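Local structure of PelD (Pseudomonas aeruginosa, 4EU0) at residues R48-Y51 against D52-E56; L75-T78 against C79-R82; Q240-L243 against Q244-R247. The protein binds the second messenger cyclic-di-GMP at the degenerate GGDEF domain of its soluble part, consistent with a role as its effector in pellicle formation. All coordinates share one frame; numbering follows the deposited sequence.

Contact 1: residues R48-Y51 against D52-E56; sequences RVRY and DRTPE
Arg-48 to Tyr-51 fold back on Asp-52 to Glu-56 in a tight surface hairpin of the GAF domain, in the loop that leaves strand 43-48 and leads to strand 61-63. Its reversal is a type I turn from Arg-50 to Arg-53 followed by a classic G1 bulge: Arg-53 N donates to Arg-50 O at 3.1 Å, Arg-50 N donates to Thr-54 O at 2.9 Å, and Arg-53 sits in the left-handed helical region. One step farther on, Glu-56 N reaches Arg-48 O at 2.8 Å, flanking the single bridge between Val-49 and Pro-55.

At the turn, Asp-52 carries its CG between its own N and carbonyl carbon (chi1 59°), which turns OD1 toward Thr-54. There Thr-54 OG1 donates to Asp-52 OD1 at 2.7 Å, from above the carboxylate plane, and Thr-54 N adds a weak bond to the same oxygen. Beside them Val-49 lays CG1 against Arg-53 CA; it also packs inward on Ile-117 and Leu-120 of strand 117-123 and on Leu-80 of helix 74-82. The Arg-53 side chain starts off away from Arg-48 to Tyr-51, and its NH1 bonds to Leu-80 O.

At the open end one carboxylate serves two arginines. Arg-48 runs alongside Glu-56, its CD against OE1, in a long salt bridge from NE. Arg-50 crosses Glu-56 at about a right angle, with the guanidinium steeply turned against the carboxylate, 72° between planes, and one face over Glu-56 CA. A water between Arg-50 NE and Thr-54 OG1, 2.7 Å from the nitrogen, steadies the arginine from the turn side. At its far end Arg-50 NH1 meets Glu-56 OE2 at 3.3 Å, the oxygen lying at the guanidinium edge.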
ATOM      1  N   ARG A  48       2.653  -1.627  21.059  1.00 30.50           N
ATOM      2  CA  ARG A  48       3.114  -2.794  20.314  1.00 30.55           C
ATOM      3  C   ARG A  48       2.217  -3.990  20.619  1.00 30.44           C
ATOM      4  O   ARG A  48       1.800  -4.187  21.758  1.00 31.15           O
ATOM      5  CB  ARG A  48       4.572  -3.128  20.650  1.00 32.34           C
ATOM      6  CG  ARG A  48       5.106  -4.368  19.934  1.00 33.75           C
ATOM      7  CD  ARG A  48       6.492  -4.783  20.420  1.00 39.16           C
ATOM      8  NE  ARG A  48       7.514  -3.774  20.138  1.00 42.60           N
ATOM      9  CZ  ARG A  48       8.110  -3.591  18.961  1.00 43.31           C
ATOM     10  NH1 ARG A  48       7.800  -4.341  17.905  1.00 43.11           N
ATOM     11  NH2 ARG A  48       9.026  -2.641  18.836  1.00 45.12           N
ATOM     12  N   VAL A  49       1.921  -4.781  19.593  1.00 29.28           N
ATOM     13  CA  VAL A  49       1.163  -6.013  19.770  1.00 29.86           C
ATOM     14  C   VAL A  49       2.081  -7.214  19.547  1.00 31.54           C
ATOM     15  O   VAL A  49       2.763  -7.295  18.526  1.00 30.67           O
ATOM     16  CB  VAL A  49      -0.057  -6.069  18.828  1.00 28.44           C
ATOM     17  CG1 VAL A  49      -0.750  -7.422  18.908  1.00 28.02           C
ATOM     18  CG2 VAL A  49      -1.037  -4.948  19.175  1.00 26.60           C
ATOM     19  N   ARG A  50       2.088  -8.131  20.514  1.00 34.12           N
ATOM     20  CA  ARG A  50       2.930  -9.334  20.458  1.00 36.64           C
ATOM     21  C   ARG A  50       2.406 -10.338  19.432  1.00 36.68           C
ATOM     22  O   ARG A  50       1.325 -10.158  18.874  1.00 35.42           O
ATOM     23  CB  ARG A  50       3.026 -10.002  21.830  1.00 38.95           C
ATOM     24  CG  ARG A  50       3.370  -9.067  22.966  1.00 40.41           C
ATOM     25  CD  ARG A  50       3.795  -9.848  24.199  1.00 45.07           C
ATOM     26  NE  ARG A  50       3.361  -9.204  25.437  1.00 47.43           N
ATOM     27  CZ  ARG A  50       3.959  -8.157  26.003  1.00 48.93           C
ATOM     28  NH1 ARG A  50       5.030  -7.608  25.440  1.00 49.08           N
ATOM     29  NH2 ARG A  50       3.480  -7.651  27.132  1.00 49.23           N
ATOM     30  N   TYR A  51       3.174 -11.402  19.195  1.00 38.77           N
ATOM     31  CA  TYR A  51       2.803 -12.410  18.203  1.00 39.31           C
ATOM     32  C   TYR A  51       1.480 -13.113  18.526  1.00 39.81           C
ATOM     33  O   TYR A  51       0.715 -13.440  17.618  1.00 39.06           O
ATOM     34  CB  TYR A  51       3.926 -13.437  18.024  1.00 41.11           C
ATOM     35  CG  TYR A  51       3.684 -14.397  16.882  1.00 41.58           C
ATOM     36  CD1 TYR A  51       3.695 -13.952  15.561  1.00 40.65           C
ATOM     37  CD2 TYR A  51       3.438 -15.747  17.122  1.00 44.06           C
ATOM     38  CE1 TYR A  51       3.471 -14.829  14.505  1.00 41.62           C
ATOM     39  CE2 TYR A  51       3.212 -16.632  16.073  1.00 44.69           C
ATOM     40  CZ  TYR A  51       3.231 -16.166  14.771  1.00 43.48           C
ATOM     41  OH  TYR A  51       3.006 -17.028  13.726  1.00 45.71           O
ATOM     42  N   ASP A  52       1.213 -13.328  19.814  1.00 41.63           N
ATOM     43  CA  ASP A  52      -0.014 -13.998  20.254  1.00 42.48           C
ATOM     44  C   ASP A  52      -1.243 -13.071  20.330  1.00 41.07           C
ATOM     45  O   ASP A  52      -2.274 -13.447  20.886  1.00 41.84           O
ATOM     46  CB  ASP A  52       0.214 -14.732  21.586  1.00 45.08           C
ATOM     47  CG  ASP A  52       0.677 -13.806  22.711  1.00 45.90           C
ATOM     48  OD1 ASP A  52       0.751 -12.572  22.513  1.00 44.95           O
ATOM     49  OD2 ASP A  52       0.964 -14.330  23.807  1.00 48.77           O
ATOM     50  N   ARG A  53      -1.121 -11.873  19.755  1.00 39.59           N
ATOM     51  CA  ARG A  53      -2.211 -10.878  19.693  1.00 38.18           C
ATOM     52  C   ARG A  53      -2.603 -10.294  21.058  1.00 39.00           C
ATOM     53  O   ARG A  53      -3.771  -9.962  21.295  1.00 38.67           O
ATOM     54  CB  ARG A  53      -3.439 -11.427  18.946  1.00 37.85           C
ATOM     55  CG  ARG A  53      -3.211 -11.697  17.464  1.00 37.02           C
ATOM     56  CD  ARG A  53      -4.527 -11.949  16.738  1.00 38.07           C
ATOM     57  NE  ARG A  53      -4.366 -11.903  15.285  1.00 39.28           N
ATOM     58  CZ  ARG A  53      -5.350 -11.691  14.414  1.00 38.87           C
ATOM     59  NH1 ARG A  53      -6.596 -11.489  14.830  1.00 39.67           N
ATOM     60  NH2 ARG A  53      -5.084 -11.677  13.117  1.00 39.27           N
ATOM     61  N   THR A  54      -1.623 -10.177  21.952  1.00 40.08           N
ATOM     62  CA  THR A  54      -1.814  -9.475  23.221  1.00 40.84           C
ATOM     63  C   THR A  54      -0.981  -8.189  23.225  1.00 40.10           C
ATOM     64  O   THR A  54       0.145  -8.180  22.712  1.00 39.90           O
ATOM     65  CB  THR A  54      -1.476 -10.364  24.446  1.00 43.10           C
ATOM     66  OG1 THR A  54      -0.115 -10.807  24.374  1.00 44.33           O
ATOM     67  CG2 THR A  54      -2.396 -11.581  24.506  1.00 44.08           C
ATOM     68  N   PRO A  55      -1.536  -7.093  23.780  1.00 39.86           N
ATOM     69  CA  PRO A  55      -0.852  -5.800  23.704  1.00 39.58           C
ATOM     70  C   PRO A  55       0.199  -5.588  24.790  1.00 41.63           C
ATOM     71  O   PRO A  55       0.045  -6.077  25.911  1.00 42.76           O
ATOM     72  CB  PRO A  55      -1.993  -4.796  23.882  1.00 38.65           C
ATOM     73  CG  PRO A  55      -2.986  -5.508  24.730  1.00 39.41           C
ATOM     74  CD  PRO A  55      -2.852  -6.980  24.440  1.00 39.92           C
ATOM     75  N   GLU A  56       1.253  -4.853  24.448  1.00 42.07           N
ATOM     76  CA  GLU A  56       2.275  -4.461  25.414  1.00 44.49           C
ATOM     77  C   GLU A  56       1.847  -3.139  26.062  1.00 44.79           C
ATOM     78  O   GLU A  56       1.732  -2.122  25.372  1.00 43.64           O
ATOM     79  CB  GLU A  56       3.633  -4.336  24.718  1.00 44.75           C
ATOM     80  CG  GLU A  56       4.824  -4.193  25.650  1.00 47.85           C
ATOM     81  CD  GLU A  56       6.139  -4.548  24.980  1.00 49.06           C
ATOM     82  OE1 GLU A  56       6.247  -4.397  23.745  1.00 47.76           O
ATOM     83  OE2 GLU A  56       7.067  -4.989  25.693  1.00 51.97           O
TER
HETATM   84  O   HOH W   1       3.420  -1.085  23.700  1.00  6.51           O
HETATM   85  O   HOH W   2       6.820  -2.050  22.999  1.00 23.17           O
HETATM   86  O   HOH W   3       6.175  -7.007  22.995  1.00 25.57           O
HETATM   87  O   HOH W   4       0.901  -9.337  26.504  1.00 27.99           O

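Contact 2: residues L75-T78 against C79-R82; sequences LVRT and CLER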
ATOM      1  N   LEU A  75     -12.804  -3.487  24.588  1.00 36.21           N
ATOM      2  CA  LEU A  75     -12.561  -2.924  23.259  1.00 34.30           C
ATOM      3  C   LEU A  75     -11.205  -3.380  22.707  1.00 33.22           C
ATOM      4  O   LEU A  75     -11.094  -3.747  21.532  1.00 31.96           O
ATOM      5  CB  LEU A  75     -12.656  -1.390  23.289  1.00 34.02           C
ATOM      6  CG  LEU A  75     -12.941  -0.649  21.977  1.00 33.51           C
ATOM      7  CD1 LEU A  75     -14.317  -0.990  21.424  1.00 34.09           C
ATOM      8  CD2 LEU A  75     -12.806   0.864  22.170  1.00 32.63           C
ATOM      9  N   VAL A  76     -10.192  -3.368  23.569  1.00 33.31           N
ATOM     10  CA  VAL A  76      -8.846  -3.818  23.211  1.00 33.00           C
ATOM     11  C   VAL A  76      -8.852  -5.303  22.840  1.00 33.20           C
ATOM     12  O   VAL A  76      -8.221  -5.709  21.856  1.00 32.49           O
ATOM     13  CB  VAL A  76      -7.837  -3.542  24.364  1.00 33.80           C
ATOM     14  CG1 VAL A  76      -6.485  -4.186  24.089  1.00 33.82           C
ATOM     15  CG2 VAL A  76      -7.677  -2.040  24.598  1.00 33.58           C
ATOM     16  N   ARG A  77      -9.581  -6.106  23.614  1.00 34.30           N
ATOM     17  CA  ARG A  77      -9.644  -7.547  23.369  1.00 34.98           C
ATOM     18  C   ARG A  77     -10.396  -7.907  22.091  1.00 33.94           C
ATOM     19  O   ARG A  77      -9.927  -8.740  21.313  1.00 33.67           O
ATOM     20  CB  ARG A  77     -10.201  -8.313  24.586  1.00 37.04           C
ATOM     21  CG  ARG A  77      -9.231  -8.439  25.765  1.00 39.26           C
ATOM     22  CD  ARG A  77      -7.780  -8.730  25.336  1.00 42.48           C
ATOM     23  NE  ARG A  77      -7.643  -9.943  24.527  1.00 43.62           N
ATOM     24  CZ  ARG A  77      -6.681 -10.147  23.626  1.00 43.84           C
ATOM     25  NH1 ARG A  77      -5.752  -9.225  23.403  1.00 41.96           N
ATOM     26  NH2 ARG A  77      -6.646 -11.282  22.944  1.00 45.42           N
ATOM     27  N   THR A  78     -11.545  -7.270  21.867  1.00 33.25           N
ATOM     28  CA  THR A  78     -12.328  -7.517  20.656  1.00 32.37           C
ATOM     29  C   THR A  78     -11.555  -7.083  19.414  1.00 30.45           C
ATOM     30  O   THR A  78     -11.591  -7.769  18.398  1.00 30.31           O
ATOM     31  CB  THR A  78     -13.697  -6.801  20.664  1.00 32.44           C
ATOM     32  OG1 THR A  78     -13.499  -5.390  20.811  1.00 32.70           O
ATOM     33  CG2 THR A  78     -14.574  -7.315  21.796  1.00 33.48           C
ATOM     34  N   CYS A  79     -10.861  -5.947  19.511  1.00 29.46           N
ATOM     35  CA  CYS A  79     -10.043  -5.416  18.414  1.00 28.18           C
ATOM     36  C   CYS A  79      -8.979  -6.421  17.992  1.00 28.49           C
ATOM     37  O   CYS A  79      -8.817  -6.714  16.806  1.00 27.48           O
ATOM     38  CB  CYS A  79      -9.358  -4.115  18.843  1.00 27.62           C
ATOM     39  SG  CYS A  79      -8.133  -3.466  17.670  1.00 26.63           S
ATOM     40  N   LEU A  80      -8.257  -6.938  18.979  1.00 29.79           N
ATOM     41  CA  LEU A  80      -7.142  -7.837  18.720  1.00 30.77           C
ATOM     42  C   LEU A  80      -7.576  -9.245  18.318  1.00 32.20           C
ATOM     43  O   LEU A  80      -6.853  -9.930  17.599  1.00 32.37           O
ATOM     44  CB  LEU A  80      -6.165  -7.857  19.903  1.00 31.54           C
ATOM     45  CG  LEU A  80      -5.458  -6.520  20.182  1.00 30.97           C
ATOM     46  CD1 LEU A  80      -4.509  -6.638  21.358  1.00 33.07           C
ATOM     47  CD2 LEU A  80      -4.726  -5.986  18.945  1.00 29.11           C
ATOM     48  N   GLU A  81      -8.764  -9.656  18.761  1.00 33.75           N
ATOM     49  CA  GLU A  81      -9.326 -10.957  18.393  1.00 35.67           C
ATOM     50  C   GLU A  81      -9.907 -10.957  16.981  1.00 34.91           C
ATOM     51  O   GLU A  81      -9.851 -11.970  16.280  1.00 35.61           O
ATOM     52  CB  GLU A  81     -10.388 -11.395  19.404  1.00 37.38           C
ATOM     53  CG  GLU A  81      -9.814 -12.034  20.665  1.00 40.40           C
ATOM     54  CD  GLU A  81     -10.877 -12.452  21.671  1.00 44.14           C
ATOM     55  OE1 GLU A  81     -10.528 -12.596  22.861  1.00 45.51           O
ATOM     56  OE2 GLU A  81     -12.052 -12.637  21.284  1.00 45.74           O
ATOM     57  N   ARG A  82     -10.457  -9.817  16.567  1.00 33.93           N
ATOM     58  CA  ARG A  82     -11.049  -9.676  15.239  1.00 33.24           C
ATOM     59  C   ARG A  82     -10.013  -9.269  14.197  1.00 31.25           C
ATOM     60  O   ARG A  82     -10.192  -9.522  13.005  1.00 30.87           O
ATOM     61  CB  ARG A  82     -12.154  -8.623  15.267  1.00 33.50           C
ATOM     62  CG  ARG A  82     -13.338  -8.912  14.358  1.00 36.03           C
ATOM     63  CD  ARG A  82     -14.413  -9.700  15.089  1.00 41.13           C
ATOM     64  NE  ARG A  82     -15.723  -9.533  14.458  1.00 44.12           N
ATOM     65  CZ  ARG A  82     -16.875  -9.956  14.974  1.00 45.90           C
ATOM     66  NH1 ARG A  82     -16.906 -10.583  16.144  1.00 48.28           N
ATOM     67  NH2 ARG A  82     -18.005  -9.747  14.312  1.00 47.23           N
TER
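Val-76 and Leu-80 lie side by side, pointing the same way from one face of the amphipathic helix 74-82 of the GAF domain, with CG1 of Val-76 4.2 Å from CD1 of Leu-80. The Leu-80 branch also takes the end of Arg-77, whose NH1 rests 3.5 Å from Leu-80 CD1. Arg-77 gets there by folding up: bends at chi2 (-41°) and chi3 (-57°) swing the guanidinium along the helix, so that it crosses Leu-80 and lies near Glu-81 as well. Toward Glu-81 the approach is loose, since Arg-77 NH2 stays 4.1 Å from OE1, beyond a salt bridge, and the two side chains cross at about a right angle. The strongest polar partner of Arg-77 is Arg-53 O in the neighbouring hairpin of residues 48-56, to which NH1 donates.

Behind these side chains the backbone keeps regular i to i+4 bonds, among them Leu-80 N to Val-76 O at 3.1 Å and Glu-81 N to Arg-77 O at 3.0 Å. The inner face is pressed on the antiparallel sheet: Val-76 and Leu-80 touch Leu-120, while Cys-79 packs on Cys-107 and Pro-109. Thr-78, at the margin of that face, touches Val-86. Its hydroxyl turns back along the preceding turn (chi1 58°), where OG1 is within bonding range of both Leu-74 O and, at 3.0 Å, Leu-75 O.

Contact 3: residues Q240-L243 against Q244-R247; sequences QGYL and QRLR. With C2E (9,9'-[(2R,3R,3aS,5S,7aR,9R,10R,10aS,12S,14aR)-3,5,10,12-tetrahydroxy-5,12-dioxidooctahydro-2H,7H-difuro[3,2-d:3',2'-j][1,3,7,9,2,8]tetraoxadiphosphacyclododecine-2,9-diyl]bis(2-amino-1,9-dihydro-6H-purin-6-one)), chain B.
Tyr-242 and Leu-246, one turn apart on helix 236-253 of the GGDEF-like domain, meet at the cyclic-di-GMP site: Gly-241, Tyr-242 and Arg-245 line it, and Leu-246 stands behind the tyrosine in the second shell. Arg-245 bonds the ligand and Gly-241 lies against its ribose. Arg-245 reads one guanine from its Hoogsteen edge with two bonds: NE donates to N7 at 2.9 Å and NH2 to O6 at 2.7 Å, with angles of 161° and 156°. An extended chain with CG anti to the backbone N and a bend at chi3 (73°) brings the guanidinium edge-on to the base. Arg-245 NH2 is gripped a second time by Ser-208 O, which helps fix the rotation of the group. Higher up the same side chain, Arg-245 CD passes 3.3 Å from the phosphate oxygen O1P.

Tyr-242 supports that base from the protein side. Its CB lies against the purine carbons C4 and C5, and CD1 comes within 3.3 Å of O6, O6 lying oblique to the tyrosine ring. Next to it Gly-241, bare of a side chain, lets the ribose settle close, its CA 3.5 Å from O4'. Leu-246 crosses the tyrosine side chain at a slant, its CD2 3.5 Å from Tyr-242 CZ, and that methyl in turn meets Leu-243 CD1 at 3.9 Å. Phe-190 of strand 185-192 touches both Tyr-242 and Leu-246, so the helix beds on the sheet while it presents the ligand side.

Arg-210, Asp-213 and Thr-234 complete the grip with their own hydrogen bonds to the ligand. Arg-210 and Asp-213 are spaced as in an RxxD motif, and the whole arrangement resembles the inhibitory site (I-site) of GGDEF domains.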
ATOM      1  N   GLN A 240      -5.411   7.748 -16.112  1.00 16.15           N
ATOM      2  CA  GLN A 240      -5.379   8.257 -17.472  1.00 17.18           C
ATOM      3  C   GLN A 240      -4.360   9.390 -17.578  1.00 17.31           C
ATOM      4  O   GLN A 240      -3.621   9.468 -18.564  1.00 16.97           O
ATOM      5  CB  GLN A 240      -6.779   8.664 -17.937  1.00 18.88           C
ATOM      6  CG  GLN A 240      -7.780   7.491 -17.830  1.00 20.57           C
ATOM      7  CD  GLN A 240      -7.387   6.286 -18.685  1.00 21.52           C
ATOM      8  OE1 GLN A 240      -7.302   5.153 -18.193  1.00 22.54           O
ATOM      9  NE2 GLN A 240      -7.134   6.527 -19.962  1.00 20.33           N
ATOM     10  N   GLY A 241      -4.270  10.204 -16.527  1.00 17.20           N
ATOM     11  CA  GLY A 241      -3.233  11.237 -16.413  1.00 17.33           C
ATOM     12  C   GLY A 241      -1.814  10.689 -16.492  1.00 16.12           C
ATOM     13  O   GLY A 241      -0.923  11.314 -17.084  1.00 16.52           O
ATOM     14  N   TYR A 242      -1.599   9.531 -15.877  1.00 14.55           N
ATOM     15  CA  TYR A 242      -0.314   8.839 -15.946  1.00 13.78           C
ATOM     16  C   TYR A 242       0.066   8.540 -17.391  1.00 13.68           C
ATOM     17  O   TYR A 242       1.193   8.809 -17.802  1.00 13.47           O
ATOM     18  CB  TYR A 242      -0.380   7.556 -15.118  1.00 12.54           C
ATOM     19  CG  TYR A 242       0.740   6.568 -15.329  1.00 12.64           C
ATOM     20  CD1 TYR A 242       2.040   6.856 -14.931  1.00 13.63           C
ATOM     21  CD2 TYR A 242       0.476   5.327 -15.890  1.00 12.35           C
ATOM     22  CE1 TYR A 242       3.067   5.922 -15.112  1.00 13.19           C
ATOM     23  CE2 TYR A 242       1.454   4.395 -16.068  1.00 12.39           C
ATOM     24  CZ  TYR A 242       2.753   4.683 -15.668  1.00 11.89           C
ATOM     25  OH  TYR A 242       3.750   3.753 -15.843  1.00 13.96           O
ATOM     26  N   LEU A 243      -0.873   8.008 -18.166  1.00 14.01           N
ATOM     27  CA  LEU A 243      -0.556   7.672 -19.557  1.00 14.68           C
ATOM     28  C   LEU A 243      -0.275   8.925 -20.380  1.00 14.93           C
ATOM     29  O   LEU A 243       0.610   8.908 -21.239  1.00 14.75           O
ATOM     30  CB  LEU A 243      -1.656   6.828 -20.213  1.00 15.97           C
ATOM     31  CG  LEU A 243      -1.185   5.987 -21.419  1.00 17.85           C
ATOM     32  CD1 LEU A 243       0.280   5.501 -21.355  1.00 20.85           C
ATOM     33  CD2 LEU A 243      -2.101   4.813 -21.568  1.00 21.23           C
ATOM     34  N   GLN A 244      -1.021  10.002 -20.117  1.00 15.19           N
ATOM     35  CA  GLN A 244      -0.816  11.268 -20.818  1.00 16.75           C
ATOM     36  C   GLN A 244       0.604  11.771 -20.532  1.00 16.22           C
ATOM     37  O   GLN A 244       1.281  12.270 -21.436  1.00 16.07           O
ATOM     38  CB  GLN A 244      -1.880  12.312 -20.434  1.00 18.27           C
ATOM     39  CG  GLN A 244      -1.857  13.581 -21.303  1.00 22.92           C
ATOM     40  CD  GLN A 244      -2.915  14.608 -20.924  1.00 27.18           C
ATOM     41  OE1 GLN A 244      -3.198  14.826 -19.746  1.00 31.38           O
ATOM     42  NE2 GLN A 244      -3.484  15.266 -21.929  1.00 31.85           N
ATOM     43  N   ARG A 245       1.056  11.606 -19.288  1.00 15.29           N
ATOM     44  CA  ARG A 245       2.412  12.034 -18.915  1.00 15.85           C
ATOM     45  C   ARG A 245       3.459  11.153 -19.591  1.00 15.00           C
ATOM     46  O   ARG A 245       4.503  11.646 -20.042  1.00 15.58           O
ATOM     47  CB  ARG A 245       2.603  12.035 -17.396  1.00 15.81           C
ATOM     48  CG  ARG A 245       3.984  12.534 -16.956  1.00 15.80           C
ATOM     49  CD  ARG A 245       4.151  12.583 -15.440  1.00 16.81           C
ATOM     50  NE  ARG A 245       4.287  11.266 -14.806  1.00 14.27           N
ATOM     51  CZ  ARG A 245       5.427  10.578 -14.695  1.00 14.76           C
ATOM     52  NH1 ARG A 245       6.560  11.039 -15.223  1.00 15.17           N
ATOM     53  NH2 ARG A 245       5.433   9.409 -14.058  1.00 14.27           N
ATOM     54  N   LEU A 246       3.178   9.851 -19.651  1.00 14.29           N
ATOM     55  CA  LEU A 246       4.050   8.908 -20.341  1.00 13.94           C
ATOM     56  C   LEU A 246       4.198   9.226 -21.817  1.00 13.94           C
ATOM     57  O   LEU A 246       5.295   9.157 -22.360  1.00 13.62           O
ATOM     58  CB  LEU A 246       3.524   7.481 -20.206  1.00 14.06           C
ATOM     59  CG  LEU A 246       4.316   6.454 -19.417  1.00 17.50           C
ATOM     60  CD1 LEU A 246       5.006   7.020 -18.168  1.00 18.68           C
ATOM     61  CD2 LEU A 246       3.449   5.244 -19.094  1.00 15.62           C
ATOM     62  N   ARG A 247       3.093   9.556 -22.479  1.00 13.72           N
ATOM     63  CA  ARG A 247       3.169   9.884 -23.899  1.00 14.14           C
ATOM     64  C   ARG A 247       4.068  11.093 -24.166  1.00 15.00           C
ATOM     65  O   ARG A 247       4.783  11.114 -25.160  1.00 15.30           O
ATOM     66  CB  ARG A 247       1.769  10.044 -24.505  1.00 14.79           C
ATOM     67  CG  ARG A 247       0.980   8.740 -24.421  1.00 15.53           C
ATOM     68  CD  ARG A 247      -0.127   8.679 -25.444  1.00 17.32           C
ATOM     69  NE  ARG A 247      -0.908   7.444 -25.356  1.00 17.34           N
ATOM     70  CZ  ARG A 247      -0.706   6.365 -26.106  1.00 17.77           C
ATOM     71  NH1 ARG A 247       0.267   6.348 -27.010  1.00 17.41           N
ATOM     72  NH2 ARG A 247      -1.492   5.301 -25.956  1.00 16.08           N
TER
HETATM   73  P1  C2E B 501       1.174  15.655 -13.981  1.00 28.65           P
HETATM   74  O2P C2E B 501       0.711  16.214 -15.310  1.00 28.87           O
HETATM   75  O1P C2E B 501       2.559  15.072 -13.873  1.00 27.20           O
HETATM   76  O5' C2E B 501       0.128  14.561 -13.475  1.00 25.65           O
HETATM   77  C5' C2E B 501      -1.281  14.785 -13.501  1.00 25.71           C
HETATM   78  C4' C2E B 501      -2.020  13.693 -12.735  1.00 24.66           C
HETATM   79  O4' C2E B 501      -1.937  12.446 -13.445  1.00 22.09           O
HETATM   80  C3' C2E B 501      -1.488  13.405 -11.336  1.00 24.91           C
HETATM   81  O3' C2E B 501      -2.060  14.213 -10.300  1.00 27.33           O
HETATM   82  C2' C2E B 501      -1.878  11.963 -11.140  1.00 22.79           C
HETATM   83  O2' C2E B 501      -3.270  11.905 -10.810  1.00 24.25           O
HETATM   84  C1' C2E B 501      -1.704  11.380 -12.526  1.00 19.87           C
HETATM   85  N9  C2E B 501      -0.321  10.853 -12.704  1.00 17.22           N
HETATM   86  C8  C2E B 501       0.631  11.366 -13.504  1.00 16.12           C
HETATM   87  N7  C2E B 501       1.773  10.633 -13.436  1.00 15.90           N
HETATM   88  C5  C2E B 501       1.528   9.624 -12.581  1.00 15.74           C
HETATM   89  C6  C2E B 501       2.293   8.490 -12.041  1.00 14.98           C
HETATM   90  O6  C2E B 501       3.568   8.291 -12.437  1.00 14.72           O
HETATM   91  N1  C2E B 501       1.688   7.663 -11.158  1.00 16.45           N
HETATM   92  C2  C2E B 501       0.409   7.850 -10.730  1.00 16.16           C
HETATM   93  N2  C2E B 501      -0.099   6.973  -9.836  1.00 17.22           N
HETATM   94  N3  C2E B 501      -0.354   8.882 -11.187  1.00 16.43           N
HETATM   95  C4  C2E B 501       0.148   9.774 -12.089  1.00 16.12           C
HETATM   96  P11 C2E B 501      -1.219  14.500  -8.957  1.00 28.16           P
HETATM   97  O21 C2E B 501      -2.099  15.260  -7.978  1.00 29.01           O
HETATM   98  O11 C2E B 501      -0.498  13.260  -8.469  1.00 27.12           O
HETATM   99  O5A C2E B 501      -0.120  15.544  -9.480  1.00 28.18           O
HETATM  100  C5A C2E B 501      -0.516  16.774 -10.084  1.00 28.42           C
HETATM  101  C4A C2E B 501       0.723  17.485 -10.589  1.00 28.58           C
HETATM  102  O4A C2E B 501       1.664  17.663  -9.530  1.00 27.99           O
HETATM  103  C3A C2E B 501       1.475  16.656 -11.610  1.00 28.38           C
HETATM  104  O3A C2E B 501       0.987  16.846 -12.922  1.00 28.48           O
HETATM  105  C2A C2E B 501       2.899  17.126 -11.478  1.00 29.12           C
HETATM  106  O2A C2E B 501       3.084  18.363 -12.182  1.00 30.25           O
HETATM  107  C1A C2E B 501       2.988  17.372  -9.988  1.00 28.26           C
HETATM  108  N91 C2E B 501       3.530  16.164  -9.308  1.00 27.82           N
HETATM  109  C81 C2E B 501       2.849  15.278  -8.557  1.00 27.76           C
HETATM  110  N71 C2E B 501       3.666  14.304  -8.079  1.00 27.60           N
HETATM  111  C51 C2E B 501       4.906  14.566  -8.535  1.00 28.34           C
HETATM  112  C61 C2E B 501       6.251  13.951  -8.415  1.00 28.75           C
HETATM  113  O61 C2E B 501       6.449  12.820  -7.691  1.00 31.29           O
HETATM  114  N11 C2E B 501       7.284  14.547  -9.052  1.00 30.07           N
HETATM  115  C21 C2E B 501       7.124  15.678  -9.786  1.00 29.28           C
HETATM  116  N21 C2E B 501       8.207  16.221 -10.397  1.00 31.12           N
HETATM  117  N31 C2E B 501       5.921  16.293  -9.931  1.00 29.63           N
HETATM  118  C41 C2E B 501       4.807  15.791  -9.342  1.00 27.93           C
HETATM  119  O   HOH W   5      -1.007  14.100 -17.329  1.00 12.89           O

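In the fold
Contacts 1 and 2 belong to the GAF domain and follow one another along the chain, hairpin first and helix 74-82 after it, their centres 11 Å apart. They touch directly: the hairpin lies against the helix through backbone carbonyls and arginine ends, and Pro-55 packs on Leu-80. Contact 3 comes much later, on helix 236-253 of the GGDEF-like domain, on the opposite side of the chain's centre. Its centre is about 44 Å from each of the other two, with nearest atoms about 34 Å apart. The first two thus join a loop and a helix of the GAF domain, well away from the bound nucleotide, which contact 3 helps to bind.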